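Local structure of jasmonate-induced oxygenase 2 (Arabidopsis thaliana, 6LSV) at residues 95-100 with 295-300; 210-215 with 222-227; 241-246 with 256-261. The protein oxidises the plant hormone jasmonate to 12-hydroxyjasmonate, using iron, molecular oxygen and 2-oxoglutarate, and so acts on the jasmonate defence-signalling pathway. One frame throughout, in Å; residues are numbered along the deposited sequence.

How the interactions relate
Interactions 1 and 2 reach the same sheet and the same active site. Their strands, 294-302 and 204-212, are neighbours: Ser296 O lies 2.9 Å from Asn210 N, a probable hydrogen bond, and Val295 CG2 packs at 3.8 Å on Tyr211 CD1. Both contacts also reach 2-oxoglutarate and jasmonate. Interaction 1 backs the sheet with a helix, whereas interaction 2 brings in the chain that carries the iron ligand His227. Interaction 3 lies apart, its nearest atoms about 6 Å from each of the others, yet its Leu245 touches 2-oxoglutarate. Every pair of contacts has centres about 14 Å apart, and interactions 2 and 3 are nested in sequence within interaction 1.

Interaction 1: 95-100 with 295-300; sequences ENWREF and VSLAFF. With AKG (2-oxoglutaric acid), chain C; JAA ({(1R,2R)-3-oxo-2-[(2Z)-pent-2-en-1-yl]cyclopentyl}acetic acid), chain D.
With CG turned anti to the carbonyl carbon in both Trp97 (chi1 -82°) and Leu297 (chi1 -78°), the indole and the isobutyl group meet between helix and strand, where Trp97 CD1 is 4.0 Å from Leu297 CD2. The methyl comes in at a slant to the indole plane. A second apolar meeting lies beside it: Val295 CG2 packs 4.1 Å from Arg98 CA, so a branched strand residue rests directly on the helix backbone.

Arg98 leaves the helix extended and then bends at chi3 (-53°), which lays one face of its guanidinium over Val295 CB; its NH1 is 4.2 Å from Val295 CG2. That flat group is steadied from its own helix. One turn back, Glu95 meets it side-on in the guanidinium plane, with Arg98 NE 2.8 Å from Glu95 OE1 and Arg98 NH2 3.1 Å from Glu95 OE2. This two-pronged salt bridge limits rotation of the guanidinium, and NH1 makes a separate salt bridge to Glu293. Arginine suits the place because its face can pack on valine while its edge serves carboxylates.

Along 295-300 the side chains alternate. Val295 and Leu297 are apolar and turn to the helix, whereas Ser296 is small and polar and points to 2-oxoglutarate: its OG lies close to both distal carboxylate oxygens, 2.9 Å from O4, in weak hydrogen bonding whose acceptor is not settled. With Arg294 it supplies the Arg-X-Ser motif of this oxygenase family, which binds that carboxylate. Further along, Phe300 CZ touches jasmonate C09 at 3.9 Å.

Helix 87-102 thus packs on the major sheet of the jelly-roll core, where strand 294-302 runs between 233-237 and 204-212; Trp97 also reaches Val209 and helix 161-186, and Phe299 touches that second helix.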
loop_
_atom_site.group_PDB
_atom_site.type_symbol
_atom_site.label_atom_id
_atom_site.label_comp_id
_atom_site.label_asym_id
_atom_site.label_seq_id
_atom_site.Cartn_x
_atom_site.Cartn_y
_atom_site.Cartn_z
ATOM N N GLU A 95 4.115 -14.974 8.242
ATOM C CA GLU A 95 4.589 -15.477 9.529
ATOM C C GLU A 95 6.052 -15.128 9.776
ATOM O O GLU A 95 6.455 -14.957 10.931
ATOM C CB GLU A 95 4.371 -16.985 9.621
ATOM C CG GLU A 95 2.903 -17.389 9.597
ATOM C CD GLU A 95 2.049 -16.563 10.549
ATOM O OE1 GLU A 95 2.403 -16.465 11.743
ATOM O OE2 GLU A 95 1.026 -16.002 10.098
ATOM N N ASN A 96 6.856 -15.015 8.718
ATOM C CA ASN A 96 8.209 -14.491 8.878
ATOM C C ASN A 96 8.178 -13.064 9.408
ATOM O O ASN A 96 8.896 -12.725 10.356
ATOM C CB ASN A 96 8.959 -14.548 7.549
ATOM C CG ASN A 96 9.737 -15.833 7.376
ATOM O OD1 ASN A 96 10.959 -15.851 7.505
ATOM N ND2 ASN A 96 9.032 -16.920 7.083
ATOM N N TRP A 97 7.350 -12.209 8.804
ATOM C CA TRP A 97 7.256 -10.828 9.267
ATOM C C TRP A 97 6.607 -10.751 10.643
ATOM O O TRP A 97 7.038 -9.961 11.493
ATOM C CB TRP A 97 6.490 -9.982 8.251
ATOM C CG TRP A 97 7.353 -9.534 7.110
ATOM C CD1 TRP A 97 7.344 -10.017 5.832
ATOM C CD2 TRP A 97 8.368 -8.525 7.149
ATOM N NE1 TRP A 97 8.289 -9.367 5.074
ATOM C CE2 TRP A 97 8.932 -8.447 5.861
ATOM C CE3 TRP A 97 8.854 -7.679 8.150
ATOM C CZ2 TRP A 97 9.951 -7.552 5.545
ATOM C CZ3 TRP A 97 9.867 -6.796 7.835
ATOM C CH2 TRP A 97 10.406 -6.740 6.545
ATOM N N ARG A 98 5.577 -11.564 10.887
ATOM C CA ARG A 98 4.983 -11.605 12.220
ATOM C C ARG A 98 6.027 -11.959 13.270
ATOM O O ARG A 98 6.043 -11.376 14.361
ATOM C CB ARG A 98 3.827 -12.604 12.258
ATOM C CG ARG A 98 3.072 -12.594 13.578
ATOM C CD ARG A 98 2.219 -13.841 13.760
ATOM N NE ARG A 98 1.314 -14.093 12.638
ATOM C CZ ARG A 98 0.234 -13.365 12.367
ATOM N NH1 ARG A 98 -0.079 -12.324 13.131
ATOM N NH2 ARG A 98 -0.530 -13.677 11.327
ATOM N N GLU A 99 6.913 -12.908 12.953
ATOM C CA GLU A 99 7.988 -13.265 13.873
ATOM C C GLU A 99 8.938 -12.092 14.088
ATOM O O GLU A 99 9.407 -11.860 15.209
ATOM C CB GLU A 99 8.741 -14.484 13.340
ATOM C CG GLU A 99 10.037 -14.813 14.072
ATOM C CD GLU A 99 9.809 -15.270 15.504
ATOM O OE1 GLU A 99 9.435 -16.448 15.702
ATOM O OE2 GLU A 99 10.010 -14.454 16.432
ATOM N N PHE A 100 9.226 -11.338 13.025
ATOM C CA PHE A 100 10.072 -10.156 13.160
ATOM C C PHE A 100 9.455 -9.149 14.123
ATOM O O PHE A 100 10.144 -8.595 14.986
ATOM C CB PHE A 100 10.304 -9.521 11.789
ATOM C CG PHE A 100 11.019 -8.199 11.846
ATOM C CD1 PHE A 100 12.395 -8.146 12.010
ATOM C CD2 PHE A 100 10.315 -7.010 11.737
ATOM C CE1 PHE A 100 13.054 -6.932 12.066
ATOM C CE2 PHE A 100 10.970 -5.793 11.791
ATOM C CZ PHE A 100 12.342 -5.754 11.954
ATOM N N VAL A 295 -1.116 -8.263 10.771
ATOM C CA VAL A 295 0.088 -8.130 9.961
ATOM C C VAL A 295 -0.340 -8.142 8.502
ATOM O O VAL A 295 -0.967 -9.106 8.046
ATOM C CB VAL A 295 1.108 -9.252 10.228
ATOM C CG1 VAL A 295 2.081 -9.365 9.066
ATOM C CG2 VAL A 295 1.853 -8.997 11.531
ATOM N N SER A 296 -0.012 -7.080 7.771
ATOM C CA SER A 296 -0.364 -6.976 6.364
ATOM C C SER A 296 0.856 -6.573 5.553
ATOM O O SER A 296 1.731 -5.847 6.032
ATOM C CB SER A 296 -1.503 -5.978 6.142
ATOM O OG SER A 296 -2.532 -6.174 7.097
ATOM N N LEU A 297 0.899 -7.051 4.313
ATOM C CA LEU A 297 2.034 -6.857 3.422
ATOM C C LEU A 297 1.577 -6.051 2.215
ATOM O O LEU A 297 0.675 -6.476 1.484
ATOM C CB LEU A 297 2.626 -8.199 2.986
ATOM C CG LEU A 297 3.533 -8.959 3.962
ATOM C CD1 LEU A 297 2.773 -9.489 5.171
ATOM C CD2 LEU A 297 4.236 -10.097 3.243
ATOM N N ALA A 298 2.200 -4.894 2.008
ATOM C CA ALA A 298 1.857 -3.989 0.918
ATOM C C ALA A 298 3.012 -3.964 -0.074
ATOM O O ALA A 298 4.078 -3.411 0.216
ATOM C CB ALA A 298 1.554 -2.588 1.444
ATOM N N PHE A 299 2.796 -4.562 -1.239
ATOM C CA PHE A 299 3.756 -4.537 -2.332
ATOM C C PHE A 299 3.374 -3.418 -3.292
ATOM O O PHE A 299 2.229 -3.355 -3.755
ATOM C CB PHE A 299 3.781 -5.890 -3.045
ATOM C CG PHE A 299 4.636 -5.925 -4.280
ATOM C CD1 PHE A 299 4.087 -5.671 -5.527
ATOM C CD2 PHE A 299 5.983 -6.239 -4.196
ATOM C CE1 PHE A 299 4.869 -5.710 -6.666
ATOM C CE2 PHE A 299 6.771 -6.279 -5.330
ATOM C CZ PHE A 299 6.212 -6.013 -6.567
ATOM N N PHE A 300 4.324 -2.532 -3.577
ATOM C CA PHE A 300 4.091 -1.373 -4.431
ATOM C C PHE A 300 4.783 -1.588 -5.771
ATOM O O PHE A 300 5.997 -1.810 -5.819
ATOM C CB PHE A 300 4.595 -0.090 -3.768
ATOM C CG PHE A 300 4.016 0.162 -2.404
ATOM C CD1 PHE A 300 2.653 0.354 -2.229
ATOM C CD2 PHE A 300 4.842 0.215 -1.295
ATOM C CE1 PHE A 300 2.125 0.592 -0.966
ATOM C CE2 PHE A 300 4.323 0.454 -0.038
ATOM C CZ PHE A 300 2.963 0.643 0.126
HETATM C C1 AKG C . -1.119 -0.205 3.200
HETATM O O1 AKG C . -1.155 -0.112 1.948
HETATM O O2 AKG C . -0.054 0.092 3.809
HETATM C C2 AKG C . -2.373 -0.650 3.961
HETATM O O5 AKG C . -3.349 0.019 3.888
HETATM C C3 AKG C . -2.404 -1.929 4.809
HETATM C C4 AKG C . -3.781 -2.586 4.678
HETATM C C5 AKG C . -4.024 -3.587 5.809
HETATM O O3 AKG C . -4.770 -4.586 5.638
HETATM O O4 AKG C . -3.472 -3.404 6.923
HETATM O O01 JAA D . 5.980 3.928 3.915
HETATM O O02 JAA D . 7.108 5.116 -2.234
HETATM O O03 JAA D . 7.729 7.041 -1.438
HETATM C C04 JAA D . 6.407 5.034 0.751
HETATM C C05 JAA D . 5.406 4.971 2.031
HETATM C C06 JAA D . 7.734 5.572 1.348
HETATM C C07 JAA D . 7.632 5.416 2.717
HETATM C C08 JAA D . 6.213 4.644 2.999
HETATM C C09 JAA D . 4.276 3.868 1.838
HETATM C C10 JAA D . 5.929 5.914 -0.267
HETATM C C11 JAA D . 3.069 4.469 1.116
HETATM C C12 JAA D . 6.981 6.030 -1.376
HETATM C C13 JAA D . 1.838 4.304 1.561
HETATM C C14 JAA D . 1.555 3.503 2.830
HETATM C C15 JAA D . 0.693 4.337 3.778
#

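Interaction 2: 210-215 with 222-227; sequences NYYPKC and LGLSPH. With FE (Fe (III) ion), chain E; AKG (2-oxoglutaric acid), chain C; JAA ({(1R,2R)-3-oxo-2-[(2Z)-pent-2-en-1-yl]cyclopentyl}acetic acid), chain D.
This is a buried packing contact between the ring of Tyr212 and the backbone of Gly223, in the double-stranded beta-helix (jelly roll) that holds the iron. The end of strand 204-212 of the major sheet here meets the chain leading to His227, the first ligand of the His-X-Asp...His facial triad completed by Asp229 and His284. Gly223 O lies in the ring plane of Tyr212, at its edge, 3.6 Å from CE1. Having no side chain, Gly223 lets the ring come close to its main chain; with Leu224 it forms a classic beta bulge opposite Val286. Leu224 fills the next place, its CD2 4.0 Å from Tyr212 OH. The same Leu224 CD2 is 3.6 Å from 2-oxoglutarate O2.

The polar ends converge on that cosubstrate. Asn210 ND2 donates to its O2 at 2.8 Å, and Tyr212 OH gives a weak bond to O4 at the other carboxylate. An amide and a phenol suit these places, since each can donate a hydrogen bond to a carboxylate oxygen, through N-H or O-H. His227 NE2 binds the iron at 2.4 Å, while its ND1 donates to Ser225 O at 3.2 Å, which, with the metal bond, helps to hold the ring's rotation.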
loop_
_atom_site.group_PDB
_atom_site.type_symbol
_atom_site.label_atom_id
_atom_site.label_comp_id
_atom_site.label_asym_id
_atom_site.label_seq_id
_atom_site.Cartn_x
_atom_site.Cartn_y
_atom_site.Cartn_z
ATOM N N ASN A 210 3.135 -3.868 7.528
ATOM C CA ASN A 210 2.489 -3.086 8.573
ATOM C C ASN A 210 2.137 -3.978 9.756
ATOM O O ASN A 210 1.570 -5.062 9.580
ATOM C CB ASN A 210 1.230 -2.402 8.039
ATOM C CG ASN A 210 1.519 -1.466 6.886
ATOM O OD1 ASN A 210 2.391 -0.601 6.977
ATOM N ND2 ASN A 210 0.790 -1.636 5.788
ATOM N N TYR A 211 2.466 -3.512 10.959
ATOM C CA TYR A 211 2.183 -4.229 12.196
ATOM C C TYR A 211 1.224 -3.392 13.025
ATOM O O TYR A 211 1.548 -2.259 13.395
ATOM C CB TYR A 211 3.470 -4.507 12.976
ATOM C CG TYR A 211 3.256 -5.320 14.234
ATOM C CD1 TYR A 211 2.397 -6.412 14.239
ATOM C CD2 TYR A 211 3.908 -4.994 15.419
ATOM C CE1 TYR A 211 2.194 -7.159 15.383
ATOM C CE2 TYR A 211 3.710 -5.738 16.571
ATOM C CZ TYR A 211 2.853 -6.819 16.545
ATOM O OH TYR A 211 2.647 -7.566 17.681
ATOM N N TYR A 212 0.046 -3.948 13.315
ATOM C CA TYR A 212 -0.987 -3.270 14.093
ATOM C C TYR A 212 -1.164 -3.990 15.423
ATOM O O TYR A 212 -1.959 -4.936 15.521
ATOM C CB TYR A 212 -2.307 -3.227 13.318
ATOM C CG TYR A 212 -2.158 -2.736 11.897
ATOM C CD1 TYR A 212 -2.128 -1.376 11.611
ATOM C CD2 TYR A 212 -2.031 -3.631 10.841
ATOM C CE1 TYR A 212 -1.983 -0.920 10.315
ATOM C CE2 TYR A 212 -1.886 -3.184 9.541
ATOM C CZ TYR A 212 -1.863 -1.828 9.284
ATOM O OH TYR A 212 -1.720 -1.376 7.993
ATOM N N PRO A 213 -0.444 -3.578 16.484
ATOM C CA PRO A 213 -0.571 -4.247 17.789
ATOM C C PRO A 213 -1.933 -4.007 18.419
ATOM O O PRO A 213 -2.754 -3.287 17.846
ATOM C CB PRO A 213 0.555 -3.611 18.619
ATOM C CG PRO A 213 1.464 -2.943 17.620
ATOM C CD PRO A 213 0.560 -2.503 16.518
ATOM N N LYS A 214 -2.200 -4.593 19.583
ATOM C CA LYS A 214 -3.489 -4.359 20.215
ATOM C C LYS A 214 -3.542 -2.931 20.757
ATOM O O LYS A 214 -2.522 -2.345 21.133
ATOM C CB LYS A 214 -3.753 -5.387 21.323
ATOM C CG LYS A 214 -3.654 -6.863 20.894
ATOM C CD LYS A 214 -3.428 -7.768 22.072
ATOM C CE LYS A 214 -2.316 -7.305 22.988
ATOM N NZ LYS A 214 -1.081 -6.671 22.446
ATOM N N CYS A 215 -4.742 -2.357 20.757
ATOM C CA CYS A 215 -4.931 -0.966 21.108
ATOM C C CYS A 215 -5.906 -0.862 22.272
ATOM O O CYS A 215 -6.991 -1.454 22.217
ATOM C CB CYS A 215 -5.458 -0.165 19.907
ATOM S SG CYS A 215 -5.683 1.584 20.242
ATOM N N LEU A 222 -6.668 4.758 14.855
ATOM C CA LEU A 222 -6.622 4.165 13.529
ATOM C C LEU A 222 -5.257 3.523 13.354
ATOM O O LEU A 222 -4.235 4.141 13.670
ATOM C CB LEU A 222 -6.863 5.209 12.434
ATOM C CG LEU A 222 -8.317 5.577 12.131
ATOM C CD1 LEU A 222 -8.377 6.749 11.168
ATOM C CD2 LEU A 222 -9.070 4.388 11.569
ATOM N N GLY A 223 -5.242 2.276 12.880
ATOM C CA GLY A 223 -3.974 1.653 12.548
ATOM C C GLY A 223 -3.258 2.388 11.438
ATOM O O GLY A 223 -2.027 2.485 11.441
ATOM N N LEU A 224 -4.016 2.935 10.491
ATOM C CA LEU A 224 -3.463 3.719 9.390
ATOM C C LEU A 224 -4.546 4.666 8.895
ATOM O O LEU A 224 -5.638 4.219 8.527
ATOM C CB LEU A 224 -2.977 2.802 8.271
ATOM C CG LEU A 224 -2.044 3.401 7.221
ATOM C CD1 LEU A 224 -0.913 4.178 7.879
ATOM C CD2 LEU A 224 -1.505 2.289 6.333
ATOM N N SER A 225 -4.249 5.963 8.887
ATOM C CA SER A 225 -5.227 6.978 8.522
ATOM C C SER A 225 -5.543 6.927 7.025
ATOM O O SER A 225 -4.793 6.337 6.244
ATOM C CB SER A 225 -4.712 8.361 8.918
ATOM O OG SER A 225 -4.665 8.498 10.326
ATOM N N PRO A 226 -6.661 7.536 6.603
ATOM C CA PRO A 226 -7.061 7.448 5.192
ATOM C C PRO A 226 -5.973 7.926 4.242
ATOM O O PRO A 226 -5.232 8.868 4.532
ATOM C CB PRO A 226 -8.292 8.359 5.116
ATOM C CG PRO A 226 -8.860 8.319 6.478
ATOM C CD PRO A 226 -7.681 8.237 7.407
ATOM N N HIS A 227 -5.897 7.261 3.091
ATOM C CA HIS A 227 -4.960 7.609 2.033
ATOM C C HIS A 227 -5.235 6.727 0.824
ATOM O O HIS A 227 -5.821 5.647 0.938
ATOM C CB HIS A 227 -3.506 7.427 2.469
ATOM C CG HIS A 227 -3.091 5.993 2.565
ATOM N ND1 HIS A 227 -3.626 5.127 3.495
ATOM C CD2 HIS A 227 -2.208 5.268 1.840
ATOM C CE1 HIS A 227 -3.085 3.933 3.343
ATOM N NE2 HIS A 227 -2.222 3.990 2.344
HETATM FE FE FE E . -1.920 1.721 1.618
HETATM C C1 AKG C . -1.119 -0.205 3.200
HETATM O O1 AKG C . -1.155 -0.112 1.948
HETATM O O2 AKG C . -0.054 0.092 3.809
HETATM C C2 AKG C . -2.373 -0.650 3.961
HETATM O O5 AKG C . -3.349 0.019 3.888
HETATM C C3 AKG C . -2.404 -1.929 4.809
HETATM C C4 AKG C . -3.781 -2.586 4.678
HETATM C C5 AKG C . -4.024 -3.587 5.809
HETATM O O3 AKG C . -4.770 -4.586 5.638
HETATM O O4 AKG C . -3.472 -3.404 6.923
HETATM O O01 JAA D . 5.980 3.928 3.915
HETATM O O02 JAA D . 7.108 5.116 -2.234
HETATM O O03 JAA D . 7.729 7.041 -1.438
HETATM C C04 JAA D . 6.407 5.034 0.751
HETATM C C05 JAA D . 5.406 4.971 2.031
HETATM C C06 JAA D . 7.734 5.572 1.348
HETATM C C07 JAA D . 7.632 5.416 2.717
HETATM C C08 JAA D . 6.213 4.644 2.999
HETATM C C09 JAA D . 4.276 3.868 1.838
HETATM C C10 JAA D . 5.929 5.914 -0.267
HETATM C C11 JAA D . 3.069 4.469 1.116
HETATM C C12 JAA D . 6.981 6.030 -1.376
HETATM C C13 JAA D . 1.838 4.304 1.561
HETATM C C14 JAA D . 1.555 3.503 2.830
HETATM C C15 JAA D . 0.693 4.337 3.778
#

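Interaction 3: 241-246 with 256-261; sequences QVFGLQ and VKPHPH
The open end of a beta hairpin forms this contact, where strands 245-248 and 253-255 of the three-stranded antiparallel sheet come together. Val256 N donates to Leu245 O at 2.9 Å, a nearly straight bond (167°) that closes the open end of the pairing. Beside it the two aliphatic side chains lie alongside each other, pointing the same way, with Leu245 CD2 4.1 Å from Val256 CB.

Beyond this bond the chains part, and a water accepts from Gly244 N at 3.0 Å. Gly244 suits the turn-off, for its phi of 178° with psi of -29° is a backbone shape few other residues adopt readily. Phe243 then reaches across at the more exposed end. Its CD1 meets Pro258 CD at 3.6 Å, the two side chains crossing at about a right angle, while its CE1 lies 4.0 Å from Lys257 CG. Lysine thus offers its CG methylene to the ring and sends its ammonium away to Asn44.

Inward, Leu245 touches 2-oxoglutarate and neighbours Arg294 and His284, an apolar residue fitting the wall of the cosubstrate pocket. Such an antiparallel hairpin beside the iron site belongs to the minor sheet of the jelly-roll fold of 2-oxoglutarate oxygenases.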
loop_
_atom_site.group_PDB
_atom_site.type_symbol
_atom_site.label_atom_id
_atom_site.label_comp_id
_atom_site.label_asym_id
_atom_site.label_seq_id
_atom_site.Cartn_x
_atom_site.Cartn_y
_atom_site.Cartn_z
ATOM N N GLN A 241 -6.442 -13.496 9.245
ATOM C CA GLN A 241 -7.264 -13.923 10.373
ATOM C C GLN A 241 -8.074 -12.782 10.974
ATOM O O GLN A 241 -9.149 -13.015 11.533
ATOM C CB GLN A 241 -6.388 -14.552 11.463
ATOM C CG GLN A 241 -5.762 -15.889 11.089
ATOM C CD GLN A 241 -6.783 -17.010 10.971
ATOM O OE1 GLN A 241 -7.184 -17.388 9.868
ATOM N NE2 GLN A 241 -7.208 -17.547 12.110
ATOM N N VAL A 242 -7.575 -11.552 10.889
ATOM C CA VAL A 242 -8.129 -10.435 11.647
ATOM C C VAL A 242 -8.564 -9.339 10.687
ATOM O O VAL A 242 -7.780 -8.901 9.836
ATOM C CB VAL A 242 -7.115 -9.888 12.667
ATOM C CG1 VAL A 242 -7.826 -9.071 13.735
ATOM C CG2 VAL A 242 -6.322 -11.023 13.292
ATOM N N PHE A 243 -9.806 -8.889 10.832
ATOM C CA PHE A 243 -10.308 -7.809 9.996
ATOM C C PHE A 243 -9.736 -6.476 10.467
ATOM O O PHE A 243 -9.378 -6.307 11.635
ATOM C CB PHE A 243 -11.842 -7.769 10.025
ATOM C CG PHE A 243 -12.504 -9.088 9.685
ATOM C CD1 PHE A 243 -11.905 -9.990 8.816
ATOM C CD2 PHE A 243 -13.732 -9.421 10.241
ATOM C CE1 PHE A 243 -12.520 -11.196 8.512
ATOM C CE2 PHE A 243 -14.350 -10.624 9.938
ATOM C CZ PHE A 243 -13.743 -11.511 9.075
ATOM N N GLY A 244 -9.638 -5.527 9.539
ATOM C CA GLY A 244 -9.133 -4.211 9.878
ATOM C C GLY A 244 -9.035 -3.279 8.690
ATOM O O GLY A 244 -9.149 -2.060 8.836
ATOM N N LEU A 245 -8.822 -3.842 7.504
ATOM C CA LEU A 245 -8.728 -3.028 6.301
ATOM C C LEU A 245 -10.106 -2.510 5.908
ATOM O O LEU A 245 -11.079 -3.271 5.859
ATOM C CB LEU A 245 -8.118 -3.837 5.161
ATOM C CG LEU A 245 -8.210 -3.194 3.781
ATOM C CD1 LEU A 245 -7.206 -2.061 3.660
ATOM C CD2 LEU A 245 -7.982 -4.234 2.706
ATOM N N GLN A 246 -10.189 -1.211 5.631
ATOM C CA GLN A 246 -11.438 -0.573 5.242
ATOM C C GLN A 246 -11.208 0.288 4.010
ATOM O O GLN A 246 -10.231 1.038 3.949
ATOM C CB GLN A 246 -12.006 0.279 6.382
ATOM C CG GLN A 246 -12.362 -0.510 7.627
ATOM C CD GLN A 246 -13.288 0.257 8.544
ATOM O OE1 GLN A 246 -13.096 1.448 8.776
ATOM N NE2 GLN A 246 -14.304 -0.420 9.067
ATOM N N VAL A 256 -13.251 -4.951 4.881
ATOM C CA VAL A 256 -13.011 -5.962 3.858
ATOM C C VAL A 256 -12.725 -7.295 4.536
ATOM O O VAL A 256 -11.792 -7.405 5.340
ATOM C CB VAL A 256 -11.846 -5.554 2.943
ATOM C CG1 VAL A 256 -11.369 -6.737 2.118
ATOM C CG2 VAL A 256 -12.257 -4.395 2.049
ATOM N N LYS A 257 -13.520 -8.310 4.209
ATOM C CA LYS A 257 -13.234 -9.667 4.665
ATOM C C LYS A 257 -12.229 -10.317 3.725
ATOM O O LYS A 257 -12.537 -10.510 2.544
ATOM C CB LYS A 257 -14.503 -10.507 4.728
ATOM C CG LYS A 257 -14.221 -11.986 4.950
ATOM C CD LYS A 257 -15.473 -12.802 5.230
ATOM C CE LYS A 257 -16.740 -12.084 4.819
ATOM N NZ LYS A 257 -17.853 -13.057 4.628
ATOM N N PRO A 258 -11.032 -10.667 4.191
ATOM C CA PRO A 258 -10.035 -11.239 3.283
ATOM C C PRO A 258 -10.414 -12.650 2.862
ATOM O O PRO A 258 -10.922 -13.444 3.656
ATOM C CB PRO A 258 -8.752 -11.227 4.119
ATOM C CG PRO A 258 -9.247 -11.383 5.515
ATOM C CD PRO A 258 -10.540 -10.607 5.579
ATOM N N HIS A 259 -10.178 -12.945 1.592
ATOM C CA HIS A 259 -10.381 -14.273 1.037
ATOM C C HIS A 259 -9.074 -15.058 1.105
ATOM O O HIS A 259 -8.013 -14.515 0.786
ATOM C CB HIS A 259 -10.864 -14.184 -0.409
ATOM C CG HIS A 259 -11.286 -15.496 -0.993
ATOM N ND1 HIS A 259 -12.594 -15.928 -0.982
ATOM C CD2 HIS A 259 -10.574 -16.469 -1.609
ATOM C CE1 HIS A 259 -12.670 -17.113 -1.563
ATOM N NE2 HIS A 259 -11.457 -17.464 -1.953
ATOM N N PRO A 260 -9.140 -16.317 1.538
ATOM C CA PRO A 260 -7.917 -17.106 1.744
ATOM C C PRO A 260 -7.015 -17.142 0.519
ATOM O O PRO A 260 -7.441 -17.494 -0.583
ATOM C CB PRO A 260 -8.452 -18.504 2.083
ATOM C CG PRO A 260 -9.948 -18.439 1.932
ATOM C CD PRO A 260 -10.329 -17.005 2.055
ATOM N N HIS A 261 -5.750 -16.767 0.729
ATOM C CA HIS A 261 -4.689 -16.846 -0.280
ATOM C C HIS A 261 -5.031 -16.083 -1.549
ATOM O O HIS A 261 -4.505 -16.382 -2.626
ATOM C CB HIS A 261 -4.341 -18.296 -0.600
ATOM C CG HIS A 261 -3.906 -19.072 0.600
ATOM N ND1 HIS A 261 -4.696 -20.034 1.192
ATOM C CD2 HIS A 261 -2.778 -19.000 1.344
ATOM C CE1 HIS A 261 -4.063 -20.536 2.236
ATOM N NE2 HIS A 261 -2.896 -19.926 2.350
HETATM O O HOH W 1 -9.892 -6.925 6.849
#